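Local structure of aspartate Carbamoyltransferase Regulatory Chain (Moritella profunda, 2BE7) at residues D[106-120]-D[137-150]. The protein probably serves as the regulatory subunit of aspartate carbamoyltransferase, joining an allosteric domain to a zinc-binding domain that meets other chains of the enzyme. Sequence-based numbering, arbitrary orientation.
Sequences FPCPNSNCITHGEPV and CKYCEKTFSKDIVT. With ZN (zinc ion), chain J.
A four-cysteine zinc site ties the loop 106-120 to 137-150: Cys108 SG and Cys113 SG bind the zinc ion from one segment, Cys137 SG and Cys140 SG from the other. The bond from Cys108 SG to the zinc is 2.2 Å long. Cys140 reaches the metal with SG between its backbone N and carbonyl carbon (chi1 68°), and there the sulfur also accepts a nearly straight bond, 3.5 Å at 171°, from Asn110 ND2, lying close to the amide plane of Asn110. Asn110 N donates to Cys108 SG, so one asparagine serves two zinc ligands. The two N-H...S bonds probably draw off some of the negative charge of the Cys108 and Cys140 thiolates. Asn110 OD1 takes Asn112 N in an Asx turn.

Beside this zinc-binding domain's metal centre, Pro109 turns its CB-CG-CD edge onto one face of the Phe144 ring in strand 143-145; Pro109 CB, 3.6 Å from the centroid of the Phe144 ring and almost on its normal, makes a CH-pi contact. Pro109 CG also touches Val149 CG2 (3.6 Å) on helix 146-150, and Phe106 CB meets the other branch, Val149 CG1, at 3.5 Å. With an alanine at Phe144, Pro109 would probably lose its aromatic partner and a gap would open beside the Cys108 sulfur.

On the far side of the zinc from Phe144, Val120 CG2 lies over one face of Tyr139, toward the rim, and Thr115 OG1 approaches Tyr139 CD2 to 3.6 Å. The Tyr139 hydroxyl hydrogen-bonds an acidic side chain of another protein chain.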
loop_
_atom_site.group_PDB
_atom_site.type_symbol
_atom_site.label_atom_id
_atom_site.label_comp_id
_atom_site.label_asym_id
_atom_site.label_seq_id
_atom_site.Cartn_x
_atom_site.Cartn_y
_atom_site.Cartn_z
ATOM N N PHE D 106 37.165 -11.799 4.412
ATOM C CA PHE D 106 36.044 -12.313 3.603
ATOM C C PHE D 106 34.693 -11.743 4.024
ATOM O O PHE D 106 34.445 -11.526 5.207
ATOM C CB PHE D 106 35.965 -13.837 3.710
ATOM C CG PHE D 106 37.267 -14.549 3.387
ATOM C CD1 PHE D 106 38.020 -15.139 4.398
ATOM C CD2 PHE D 106 37.726 -14.631 2.074
ATOM C CE1 PHE D 106 39.200 -15.793 4.107
ATOM C CE2 PHE D 106 38.903 -15.270 1.775
ATOM C CZ PHE D 106 39.645 -15.859 2.791
ATOM N N PRO D 107 33.796 -11.532 3.051
ATOM C CA PRO D 107 32.462 -11.120 3.393
ATOM C C PRO D 107 31.671 -12.359 3.781
ATOM O O PRO D 107 31.989 -13.448 3.334
ATOM C CB PRO D 107 31.943 -10.525 2.084
ATOM C CG PRO D 107 32.568 -11.347 1.048
ATOM C CD PRO D 107 33.934 -11.725 1.596
ATOM N N CYS D 108 30.659 -12.195 4.611
ATOM C CA CYS D 108 29.784 -13.305 4.995
ATOM C C CYS D 108 28.962 -13.834 3.808
ATOM O O CYS D 108 28.346 -13.057 3.073
ATOM C CB CYS D 108 28.841 -12.838 6.096
ATOM S SG CYS D 108 27.934 -14.140 6.834
ATOM N N PRO D 109 28.983 -15.156 3.587
ATOM C CA PRO D 109 28.111 -15.725 2.555
ATOM C C PRO D 109 26.612 -15.522 2.779
ATOM O O PRO D 109 25.854 -15.660 1.815
ATOM C CB PRO D 109 28.451 -17.215 2.580
ATOM C CG PRO D 109 29.793 -17.287 3.204
ATOM C CD PRO D 109 29.851 -16.178 4.194
ATOM N N ASN D 110 26.199 -15.222 4.021
ATOM C CA ASN D 110 24.780 -14.972 4.359
ATOM C C ASN D 110 24.364 -13.581 3.895
ATOM O O ASN D 110 24.853 -12.600 4.438
ATOM C CB ASN D 110 24.557 -15.144 5.877
ATOM C CG ASN D 110 23.186 -14.598 6.384
ATOM O OD1 ASN D 110 22.270 -14.324 5.609
ATOM N ND2 ASN D 110 23.069 -14.443 7.712
ATOM N N SER D 111 23.469 -13.484 2.911
ATOM C CA SER D 111 23.148 -12.167 2.323
ATOM C C SER D 111 22.399 -11.244 3.286
ATOM O O SER D 111 22.489 -10.023 3.184
ATOM C CB SER D 111 22.354 -12.293 1.027
ATOM O OG SER D 111 21.307 -13.223 1.174
ATOM N N ASN D 112 21.691 -11.834 4.240
ATOM C CA ASN D 112 20.888 -11.082 5.184
ATOM C C ASN D 112 21.712 -10.569 6.377
ATOM O O ASN D 112 21.210 -9.838 7.256
ATOM C CB ASN D 112 19.773 -11.992 5.685
ATOM C CG ASN D 112 18.713 -11.237 6.410
ATOM O OD1 ASN D 112 18.182 -10.263 5.870
ATOM N ND2 ASN D 112 18.402 -11.653 7.649
ATOM N N CYS D 113 22.980 -10.972 6.403
ATOM C CA CYS D 113 23.853 -10.735 7.543
ATOM C C CYS D 113 23.992 -9.234 7.750
ATOM O O CYS D 113 24.269 -8.512 6.810
ATOM C CB CYS D 113 25.201 -11.387 7.268
ATOM S SG CYS D 113 26.422 -11.173 8.522
ATOM N N ILE D 114 23.786 -8.764 8.972
ATOM C CA ILE D 114 23.891 -7.329 9.261
ATOM C C ILE D 114 25.228 -6.721 8.815
ATOM O O ILE D 114 25.396 -5.506 8.744
ATOM C CB ILE D 114 23.724 -7.033 10.773
ATOM C CG1 ILE D 114 23.471 -5.532 11.024
ATOM C CG2 ILE D 114 24.977 -7.485 11.554
ATOM C CD1 ILE D 114 22.310 -4.929 10.216
ATOM N N THR D 115 26.176 -7.581 8.503
ATOM C CA THR D 115 27.537 -7.171 8.286
ATOM C C THR D 115 27.706 -6.358 6.971
ATOM O O THR D 115 28.596 -5.496 6.859
ATOM C CB THR D 115 28.432 -8.430 8.382
ATOM O OG1 THR D 115 29.508 -8.170 9.281
ATOM C CG2 THR D 115 28.926 -8.932 7.015
ATOM N N HIS D 116 26.800 -6.578 6.026
ATOM C CA HIS D 116 26.997 -6.118 4.664
ATOM C C HIS D 116 27.002 -4.610 4.393
ATOM O O HIS D 116 28.030 -4.067 3.977
ATOM C CB HIS D 116 26.102 -6.900 3.715
ATOM C CG HIS D 116 26.624 -8.278 3.479
ATOM N ND1 HIS D 116 25.886 -9.420 3.725
ATOM C CD2 HIS D 116 27.864 -8.697 3.122
ATOM C CE1 HIS D 116 26.637 -10.479 3.476
ATOM N NE2 HIS D 116 27.842 -10.068 3.115
ATOM N N GLY D 117 25.925 -3.888 4.595
ATOM C CA GLY D 117 26.064 -2.452 4.331
ATOM C C GLY D 117 26.823 -1.670 5.406
ATOM O O GLY D 117 26.993 -0.473 5.279
ATOM N N GLU D 118 27.275 -2.349 6.463
ATOM C CA GLU D 118 27.566 -1.704 7.756
ATOM C C GLU D 118 29.043 -1.530 8.060
ATOM O O GLU D 118 29.868 -2.295 7.553
ATOM C CB GLU D 118 26.972 -2.536 8.884
ATOM C CG GLU D 118 25.472 -2.478 8.963
ATOM C CD GLU D 118 24.931 -1.146 9.432
ATOM O OE1 GLU D 118 23.978 -0.689 8.786
ATOM O OE2 GLU D 118 25.422 -0.566 10.430
ATOM N N PRO D 119 29.378 -0.556 8.936
ATOM C CA PRO D 119 30.765 -0.287 9.297
ATOM C C PRO D 119 31.241 -1.205 10.414
ATOM O O PRO D 119 31.434 -0.772 11.548
ATOM C CB PRO D 119 30.729 1.171 9.738
ATOM C CG PRO D 119 29.377 1.321 10.335
ATOM C CD PRO D 119 28.459 0.347 9.652
ATOM N N VAL D 120 31.388 -2.484 10.068
ATOM C CA VAL D 120 32.008 -3.496 10.931
ATOM C C VAL D 120 32.991 -4.344 10.121
ATOM O O VAL D 120 32.801 -4.574 8.930
ATOM C CB VAL D 120 30.971 -4.411 11.650
ATOM C CG1 VAL D 120 30.201 -3.603 12.677
ATOM C CG2 VAL D 120 30.025 -5.076 10.671
ATOM N N CYS D 137 30.432 -17.324 11.357
ATOM C CA CYS D 137 30.416 -15.866 11.374
ATOM C C CYS D 137 30.113 -15.290 12.760
ATOM O O CYS D 137 29.129 -15.648 13.396
ATOM C CB CYS D 137 29.377 -15.373 10.378
ATOM S SG CYS D 137 29.039 -13.649 10.478
ATOM N N LYS D 138 30.976 -14.392 13.212
ATOM C CA LYS D 138 30.824 -13.725 14.508
ATOM C C LYS D 138 29.468 -13.016 14.664
ATOM O O LYS D 138 28.872 -13.042 15.726
ATOM C CB LYS D 138 31.965 -12.725 14.670
ATOM C CG LYS D 138 31.936 -11.838 15.903
ATOM C CD LYS D 138 32.872 -10.632 15.676
ATOM C CE LYS D 138 32.881 -9.646 16.829
ATOM N NZ LYS D 138 32.720 -8.278 16.278
ATOM N N TYR D 139 28.987 -12.390 13.601
ATOM C CA TYR D 139 27.731 -11.659 13.662
ATOM C C TYR D 139 26.500 -12.574 13.489
ATOM O O TYR D 139 25.844 -12.873 14.473
ATOM C CB TYR D 139 27.752 -10.484 12.671
ATOM C CG TYR D 139 28.759 -9.439 13.068
ATOM C CD1 TYR D 139 28.416 -8.441 13.960
ATOM C CD2 TYR D 139 30.057 -9.474 12.593
ATOM C CE1 TYR D 139 29.331 -7.483 14.353
ATOM C CE2 TYR D 139 30.982 -8.528 12.984
ATOM C CZ TYR D 139 30.611 -7.531 13.867
ATOM O OH TYR D 139 31.506 -6.576 14.292
ATOM N N CYS D 140 26.210 -13.045 12.277
ATOM C CA CYS D 140 25.015 -13.879 12.047
ATOM C C CYS D 140 25.034 -15.283 12.653
ATOM O O CYS D 140 24.005 -15.968 12.650
ATOM C CB CYS D 140 24.718 -14.024 10.555
ATOM S SG CYS D 140 25.916 -14.961 9.637
ATOM N N GLU D 141 26.194 -15.719 13.129
ATOM C CA GLU D 141 26.358 -17.012 13.801
ATOM C C GLU D 141 26.078 -18.255 12.929
ATOM O O GLU D 141 26.015 -19.395 13.432
ATOM C CB GLU D 141 25.577 -17.028 15.112
ATOM C CG GLU D 141 26.258 -16.208 16.181
ATOM C CD GLU D 141 25.485 -16.149 17.475
ATOM O OE1 GLU D 141 24.857 -15.098 17.738
ATOM O OE2 GLU D 141 25.506 -17.154 18.217
ATOM N N LYS D 142 25.973 -18.041 11.620
ATOM C CA LYS D 142 25.834 -19.139 10.677
ATOM C C LYS D 142 27.220 -19.691 10.335
ATOM O O LYS D 142 28.220 -18.983 10.429
ATOM C CB LYS D 142 25.085 -18.668 9.441
ATOM C CG LYS D 142 23.761 -18.025 9.796
ATOM C CD LYS D 142 22.674 -18.224 8.743
ATOM C CE LYS D 142 21.302 -17.913 9.347
ATOM N NZ LYS D 142 21.018 -18.713 10.590
ATOM N N THR D 143 27.277 -20.963 9.956
ATOM C CA THR D 143 28.555 -21.624 9.681
ATOM C C THR D 143 28.659 -22.042 8.211
ATOM O O THR D 143 27.721 -22.598 7.645
ATOM C CB THR D 143 28.746 -22.844 10.596
ATOM O OG1 THR D 143 28.320 -22.513 11.927
ATOM C CG2 THR D 143 30.209 -23.268 10.619
ATOM N N PHE D 144 29.806 -21.751 7.603
ATOM C CA PHE D 144 30.053 -22.057 6.188
ATOM C C PHE D 144 31.370 -22.775 5.982
ATOM O O PHE D 144 32.358 -22.476 6.644
ATOM C CB PHE D 144 30.092 -20.773 5.365
ATOM C CG PHE D 144 28.832 -19.993 5.419
ATOM C CD1 PHE D 144 28.732 -18.870 6.230
ATOM C CD2 PHE D 144 27.735 -20.384 4.659
ATOM C CE1 PHE D 144 27.555 -18.131 6.276
ATOM C CE2 PHE D 144 26.558 -19.664 4.699
ATOM C CZ PHE D 144 26.463 -18.530 5.509
ATOM N N SER D 145 31.393 -23.691 5.026
ATOM C CA SER D 145 32.616 -24.428 4.694
ATOM C C SER D 145 33.623 -23.525 3.974
ATOM O O SER D 145 33.262 -22.838 3.017
ATOM C CB SER D 145 32.269 -25.626 3.820
ATOM O OG SER D 145 31.292 -25.255 2.873
ATOM N N LYS D 146 34.878 -23.542 4.437
ATOM C CA LYS D 146 35.935 -22.654 3.923
ATOM C C LYS D 146 35.734 -22.331 2.442
ATOM O O LYS D 146 35.642 -21.163 2.072
ATOM C CB LYS D 146 37.328 -23.256 4.153
ATOM N N ASP D 147 35.625 -23.375 1.618
ATOM C CA ASP D 147 35.465 -23.237 0.165
ATOM C C ASP D 147 34.341 -22.278 -0.217
ATOM O O ASP D 147 34.537 -21.401 -1.047
ATOM C CB ASP D 147 35.219 -24.602 -0.490
ATOM C CG ASP D 147 36.474 -25.483 -0.537
ATOM O OD1 ASP D 147 37.572 -25.017 -0.165
ATOM O OD2 ASP D 147 36.359 -26.657 -0.953
ATOM N N ILE D 148 33.172 -22.432 0.394
ATOM C CA ILE D 148 32.042 -21.541 0.121
ATOM C C ILE D 148 32.437 -20.088 0.375
ATOM O O ILE D 148 32.086 -19.213 -0.400
ATOM C CB ILE D 148 30.794 -21.903 0.973
ATOM C CG1 ILE D 148 29.993 -23.041 0.338
ATOM C CG2 ILE D 148 29.848 -20.714 1.116
ATOM C CD1 ILE D 148 30.811 -24.274 -0.063
ATOM N N VAL D 149 33.177 -19.845 1.453
ATOM C CA VAL D 149 33.609 -18.496 1.822
ATOM C C VAL D 149 34.797 -18.006 0.981
ATOM O O VAL D 149 34.943 -16.823 0.729
ATOM C CB VAL D 149 34.005 -18.435 3.312
ATOM C CG1 VAL D 149 34.458 -17.024 3.714
ATOM C CG2 VAL D 149 32.856 -18.853 4.187
ATOM N N THR D 150 35.649 -18.924 0.563
ATOM C CA THR D 150 36.847 -18.602 -0.206
ATOM C C THR D 150 36.554 -18.034 -1.598
ATOM O O THR D 150 37.213 -17.088 -2.016
ATOM C CB THR D 150 37.710 -19.866 -0.328
ATOM O OG1 THR D 150 38.255 -20.162 0.958
ATOM C CG2 THR D 150 38.848 -19.719 -1.353
HETATM ZN ZN ZN J . 27.345 -13.353 8.812
#